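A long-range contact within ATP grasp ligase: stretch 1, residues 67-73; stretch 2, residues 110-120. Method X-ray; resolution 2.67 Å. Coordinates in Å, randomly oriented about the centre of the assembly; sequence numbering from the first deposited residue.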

ATOM      1  N   VAL A  67     -14.412  17.951   9.291  1.00 42.06           N
ATOM      2  CA  VAL A  67     -14.246  16.524   9.547  1.00 40.89           C
ATOM      3  C   VAL A  67     -13.544  16.345  10.888  1.00 40.45           C
ATOM      4  O   VAL A  67     -12.413  16.805  11.080  1.00 39.63           O
ATOM      5  N   SER A  68     -14.225  15.685  11.825  1.00 39.53           N
ATOM      6  CA  SER A  68     -13.669  15.400  13.140  1.00 38.71           C
ATOM      7  C   SER A  68     -13.193  13.961  13.291  1.00 38.45           C
ATOM      8  O   SER A  68     -12.387  13.684  14.186  1.00 39.24           O
ATOM      9  N   ALA A  69     -13.663  13.047  12.445  1.00 41.22           N
ATOM     10  CA  ALA A  69     -13.253  11.652  12.507  1.00 41.88           C
ATOM     11  C   ALA A  69     -13.398  11.036  11.125  1.00 42.37           C
ATOM     12  O   ALA A  69     -14.223  11.478  10.320  1.00 42.81           O
ATOM     13  N   VAL A  70     -12.587  10.009  10.863  1.00 40.64           N
ATOM     14  CA  VAL A  70     -12.596   9.292   9.592  1.00 39.51           C
ATOM     15  C   VAL A  70     -12.708   7.800   9.873  1.00 40.72           C
ATOM     16  O   VAL A  70     -11.908   7.244  10.633  1.00 43.63           O
ATOM     17  N   TRP A  71     -13.687   7.152   9.249  1.00 44.26           N
ATOM     18  CA  TRP A  71     -13.818   5.700   9.285  1.00 44.42           C
ATOM     19  C   TRP A  71     -13.252   5.145   7.983  1.00 47.52           C
ATOM     20  O   TRP A  71     -13.901   5.212   6.934  1.00 43.46           O
ATOM     21  N   TYR A  72     -12.037   4.604   8.055  1.00 50.02           N
ATOM     22  CA  TYR A  72     -11.350   4.042   6.892  1.00 47.58           C
ATOM     23  C   TYR A  72     -11.912   2.643   6.655  1.00 47.27           C
ATOM     24  O   TYR A  72     -11.306   1.621   6.989  1.00 47.07           O
ATOM     25  N   ARG A  73     -13.103   2.610   6.061  1.00 47.16           N
ATOM     26  CA  ARG A  73     -13.903   1.379   5.971  1.00 50.32           C
ATOM     27  C   ARG A  73     -13.613   0.612   4.682  1.00 48.52           C
ATOM     28  O   ARG A  73     -12.897  -0.394   4.701  1.00 45.80           O
ATOM     29  N   GLY A 110      -7.642  14.979  12.895  1.00 47.46           N
ATOM     30  CA  GLY A 110      -8.688  14.313  13.632  1.00 45.15           C
ATOM     31  C   GLY A 110      -8.365  12.854  13.884  1.00 46.18           C
ATOM     32  O   GLY A 110      -7.244  12.378  13.686  1.00 45.73           O
ATOM     33  N   PHE A 111      -9.388  12.127  14.326  1.00 42.70           N
ATOM     34  CA  PHE A 111      -9.229  10.728  14.697  1.00 43.58           C
ATOM     35  C   PHE A 111      -9.524   9.825  13.505  1.00 46.42           C
ATOM     36  O   PHE A 111     -10.566   9.962  12.855  1.00 43.92           O
ATOM     37  N   HIS A 112      -8.610   8.899  13.225  1.00 43.01           N
ATOM     38  CA  HIS A 112      -8.752   7.960  12.122  1.00 45.00           C
ATOM     39  C   HIS A 112      -8.952   6.546  12.657  1.00 44.79           C
ATOM     40  O   HIS A 112      -8.282   6.129  13.607  1.00 43.14           O
ATOM     41  N   LEU A 113      -9.869   5.810  12.034  1.00 41.50           N
ATOM     42  CA  LEU A 113     -10.123   4.421  12.394  1.00 40.29           C
ATOM     43  C   LEU A 113     -10.164   3.533  11.151  1.00 40.07           C
ATOM     44  O   LEU A 113     -11.239   3.276  10.608  1.00 37.07           O
ATOM     45  N   ASP A 114      -9.000   3.077  10.690  1.00 42.85           N
ATOM     46  CA  ASP A 114      -7.709   3.425  11.275  1.00 42.37           C
ATOM     47  C   ASP A 114      -6.889   4.243  10.280  1.00 39.82           C
ATOM     48  O   ASP A 114      -7.257   4.327   9.108  1.00 40.62           O
ATOM     49  N   PRO A 115      -5.796   4.861  10.734  1.00 40.07           N
ATOM     50  CA  PRO A 115      -4.930   5.583   9.798  1.00 40.90           C
ATOM     51  C   PRO A 115      -4.415   4.679   8.689  1.00 40.69           C
ATOM     52  O   PRO A 115      -4.186   3.484   8.882  1.00 43.51           O
ATOM     53  N   ILE A 116      -4.226   5.277   7.512  1.00 41.76           N
ATOM     54  CA  ILE A 116      -3.780   4.509   6.354  1.00 44.57           C
ATOM     55  C   ILE A 116      -2.412   3.893   6.606  1.00 44.85           C
ATOM     56  O   ILE A 116      -2.166   2.731   6.257  1.00 42.64           O
ATOM     57  N   ALA A 117      -1.501   4.650   7.221  1.00 44.73           N
ATOM     58  CA  ALA A 117      -0.155   4.131   7.439  1.00 40.60           C
ATOM     59  C   ALA A 117      -0.164   2.919   8.361  1.00 42.41           C
ATOM     60  O   ALA A 117       0.690   2.034   8.234  1.00 45.85           O
ATOM     61  N   LYS A 118      -1.131   2.852   9.278  1.00 40.94           N
ATOM     62  CA  LYS A 118      -1.242   1.700  10.162  1.00 42.42           C
ATOM     63  C   LYS A 118      -1.868   0.508   9.448  1.00 42.47           C
ATOM     64  O   LYS A 118      -1.408  -0.628   9.618  1.00 43.48           O
ATOM     65  N   VAL A 119      -2.918   0.744   8.656  1.00 42.50           N
ATOM     66  CA  VAL A 119      -3.540  -0.346   7.911  1.00 39.46           C
ATOM     67  C   VAL A 119      -2.567  -0.912   6.887  1.00 39.86           C
ATOM     68  O   VAL A 119      -2.458  -2.133   6.721  1.00 39.10           O
ATOM     69  N   ASP A 120      -1.826  -0.036   6.202  1.00 40.67           N
ATOM     70  CA  ASP A 120      -0.845  -0.492   5.222  1.00 39.85           C
ATOM     71  C   ASP A 120       0.235  -1.352   5.868  1.00 43.28           C
ATOM     72  O   ASP A 120       0.663  -2.361   5.295  1.00 40.01           O
TER

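Neighbouring strands of a parallel sheet are joined by their backbones, and their side chains, alternating from face to face, pack beside the partner in register and against whatever covers each side. The contact between residues 67-73 and 110-120 of this ATP grasp ligase illustrates the principle. The main-chain ladder sets the register: Val70 N donates to Phe111 O at 2.8 Å, Leu113 N to Val70 O at 2.9 Å and Tyr72 N to Leu113 O at 3.0 Å, while the bond from Phe111 N to Ser68 O, at 3.4 Å, is weak. Ala69 thus pairs with Phe111, Val70 with His112 and Trp71 with Leu113.

Side-chain packing within the sheet follows from that register. Ala69, Trp71, Phe111 and Leu113 share one face of the sheet. Its apolar pair is Trp71 with Leu113: Trp71 (chi1 t) brings its indole CD1 to 3.8 Å from CD2 of Leu113, whose own side chain is in the t, p rotamer; the same Trp71 CD1 lies 3.2 Å from Leu113 O, which sits at the edge of the ring, near its plane. Phe111, also t at chi1, stands on this face beside the small side chain of Ala69. Val70 (t) and His112 (m) occupy the other face, where Val70 CB approaches His112 ND1 to 3.6 Å.

The aromatic centre of the contact is Tyr72, which has the most surface covered by the opposing stretch. Its CA-to-CB bond points toward that stretch, and a chi1 of t carries the ring to the first turn of the helix that begins after Pro115. Ile116, with rotamer m, t, places CG1 over one face of the ring, 3.7 Å from the centroid of the Tyr72 ring and 22° off its normal, a CH-pi contact in which Ile116 CG1 is 3.5 Å from Tyr72 CZ. One turn later, Val119 (t) points toward stretch 1 and sets CG2 3.9 Å from Tyr72 CD2, at the ring edge. The helix therefore meets one tyrosine in two ways, over a face and at an edge. At the base of the side chain, Tyr72 CB lies 3.3 Å from Asp114 O, just after the cis peptide bond that precedes Asp114.

The polar side chains contribute no hydrogen bond across the contact. Ser68 (p) and Asp114 (m) point away, and their polar side-chain atoms are hydrogen-bonded elsewhere in the structure, as is His112 NE2; the end of Arg73 also leads away. Gly110 has backbone angles that by themselves call for glycine, and an ideal CB there would also clash with Ser68 O, at 2.8 Å.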

ATOM      1  CB  VAL A  67     -13.469  15.845   8.411  1.00 42.32           C
ATOM      2  CG1 VAL A  67     -12.920  14.497   8.860  1.00 42.61           C
ATOM      3  CG2 VAL A  67     -14.365  15.672   7.189  1.00 42.68           C
ATOM      4  CB  SER A  68     -14.705  15.706  14.229  1.00 40.19           C
ATOM      5  OG  SER A  68     -15.880  14.934  14.049  1.00 46.13           O
ATOM      6  CB  ALA A  69     -14.074  10.859  13.529  1.00 41.10           C
ATOM      7  CB  VAL A  70     -11.332   9.576   8.756  1.00 38.04           C
ATOM      8  CG1 VAL A  70     -11.374   8.781   7.457  1.00 38.42           C
ATOM      9  CG2 VAL A  70     -11.194  11.060   8.471  1.00 38.71           C
ATOM     10  CB  TRP A  71     -15.270   5.275   9.481  1.00 47.28           C
ATOM     11  CG  TRP A  71     -15.410   3.814   9.782  1.00 46.92           C
ATOM     12  CD1 TRP A  71     -14.436   2.977  10.249  1.00 45.52           C
ATOM     13  CD2 TRP A  71     -16.588   3.013   9.630  1.00 47.01           C
ATOM     14  NE1 TRP A  71     -14.939   1.708  10.402  1.00 45.14           N
ATOM     15  CE2 TRP A  71     -16.256   1.704  10.026  1.00 47.10           C
ATOM     16  CE3 TRP A  71     -17.892   3.278   9.200  1.00 44.68           C
ATOM     17  CZ2 TRP A  71     -17.181   0.662  10.005  1.00 46.49           C
ATOM     18  CZ3 TRP A  71     -18.808   2.242   9.179  1.00 43.81           C
ATOM     19  CH2 TRP A  71     -18.448   0.952   9.578  1.00 44.07           C
ATOM     20  CB  TYR A  72      -9.842   4.033   7.130  1.00 45.22           C
ATOM     21  CG  TYR A  72      -8.998   3.760   5.909  1.00 43.62           C
ATOM     22  CD1 TYR A  72      -9.164   4.495   4.743  1.00 45.96           C
ATOM     23  CD2 TYR A  72      -8.012   2.783   5.933  1.00 43.98           C
ATOM     24  CE1 TYR A  72      -8.385   4.252   3.631  1.00 45.10           C
ATOM     25  CE2 TYR A  72      -7.228   2.533   4.828  1.00 44.23           C
ATOM     26  CZ  TYR A  72      -7.416   3.271   3.679  1.00 44.51           C
ATOM     27  OH  TYR A  72      -6.634   3.025   2.573  1.00 48.34           O
ATOM     28  CB  ARG A  73     -15.388   1.728   6.117  1.00 53.80           C
ATOM     29  CG  ARG A  73     -16.380   0.675   5.647  1.00 56.02           C
ATOM     30  CD  ARG A  73     -16.327  -0.595   6.467  1.00 55.76           C
ATOM     31  NE  ARG A  73     -17.279  -1.571   5.949  1.00 57.93           N
ATOM     32  CZ  ARG A  73     -17.402  -2.812   6.403  1.00 54.86           C
ATOM     33  NH1 ARG A  73     -16.629  -3.238   7.393  1.00 54.01           N
ATOM     34  NH2 ARG A  73     -18.300  -3.624   5.865  1.00 54.12           N
ATOM     35  CB  PHE A 111     -10.143  10.382  15.871  1.00 41.90           C
ATOM     36  CG  PHE A 111     -10.037   8.955  16.315  1.00 41.23           C
ATOM     37  CD1 PHE A 111      -8.931   8.519  17.027  1.00 41.88           C
ATOM     38  CD2 PHE A 111     -11.042   8.051  16.025  1.00 45.14           C
ATOM     39  CE1 PHE A 111      -8.829   7.202  17.438  1.00 44.85           C
ATOM     40  CE2 PHE A 111     -10.949   6.734  16.435  1.00 48.28           C
ATOM     41  CZ  PHE A 111      -9.840   6.308  17.141  1.00 47.83           C
ATOM     42  CB  HIS A 112      -7.532   7.998  11.203  1.00 45.46           C
ATOM     43  CG  HIS A 112      -7.417   9.257  10.402  1.00 44.02           C
ATOM     44  ND1 HIS A 112      -7.784   9.331   9.077  1.00 45.94           N
ATOM     45  CD2 HIS A 112      -6.972  10.490  10.738  1.00 46.01           C
ATOM     46  CE1 HIS A 112      -7.572  10.556   8.630  1.00 42.69           C
ATOM     47  NE2 HIS A 112      -7.078  11.279   9.618  1.00 44.75           N
ATOM     48  CB  LEU A 113     -11.438   4.293  13.167  1.00 40.97           C
ATOM     49  CG  LEU A 113     -11.794   2.922  13.746  1.00 41.26           C
ATOM     50  CD1 LEU A 113     -11.083   2.697  15.069  1.00 40.97           C
ATOM     51  CD2 LEU A 113     -13.296   2.773  13.899  1.00 40.97           C
ATOM     52  CB  ASP A 114      -6.950   2.160  11.681  1.00 43.88           C
ATOM     53  CG  ASP A 114      -7.497   1.537  12.947  1.00 45.50           C
ATOM     54  OD1 ASP A 114      -7.329   2.145  14.025  1.00 48.89           O
ATOM     55  OD2 ASP A 114      -8.086   0.437  12.864  1.00 52.26           O
ATOM     56  CB  PRO A 115      -3.787   6.081  10.686  1.00 41.15           C
ATOM     57  CG  PRO A 115      -4.407   6.225  12.022  1.00 41.06           C
ATOM     58  CD  PRO A 115      -5.406   5.109  12.135  1.00 41.23           C
ATOM     59  CB  ILE A 116      -3.781   5.395   5.095  1.00 44.18           C
ATOM     60  CG1 ILE A 116      -5.212   5.766   4.714  1.00 47.25           C
ATOM     61  CG2 ILE A 116      -3.095   4.686   3.947  1.00 45.67           C
ATOM     62  CD1 ILE A 116      -5.315   6.504   3.404  1.00 51.13           C
ATOM     63  CB  ALA A 117       0.751   5.228   7.999  1.00 39.19           C
ATOM     64  CB  LYS A 118      -2.056   2.073  11.400  1.00 42.92           C
ATOM     65  CG  LYS A 118      -1.561   3.329  12.092  1.00 44.11           C
ATOM     66  CD  LYS A 118      -0.075   3.235  12.410  1.00 46.18           C
ATOM     67  CE  LYS A 118       0.401   4.468  13.160  1.00 50.80           C
ATOM     68  NZ  LYS A 118       1.836   4.386  13.556  1.00 52.77           N
ATOM     69  CB  VAL A 119      -4.847   0.133   7.254  1.00 40.13           C
ATOM     70  CG1 VAL A 119      -5.455  -0.969   6.395  1.00 39.35           C
ATOM     71  CG2 VAL A 119      -5.833   0.588   8.314  1.00 40.25           C
ATOM     72  CB  ASP A 120      -0.217   0.707   4.513  1.00 39.83           C
ATOM     73  CG  ASP A 120      -1.110   1.269   3.430  1.00 43.85           C
ATOM     74  OD1 ASP A 120      -2.027   0.543   2.996  1.00 48.82           O
ATOM     75  OD2 ASP A 120      -0.894   2.424   3.006  1.00 49.44           O
TER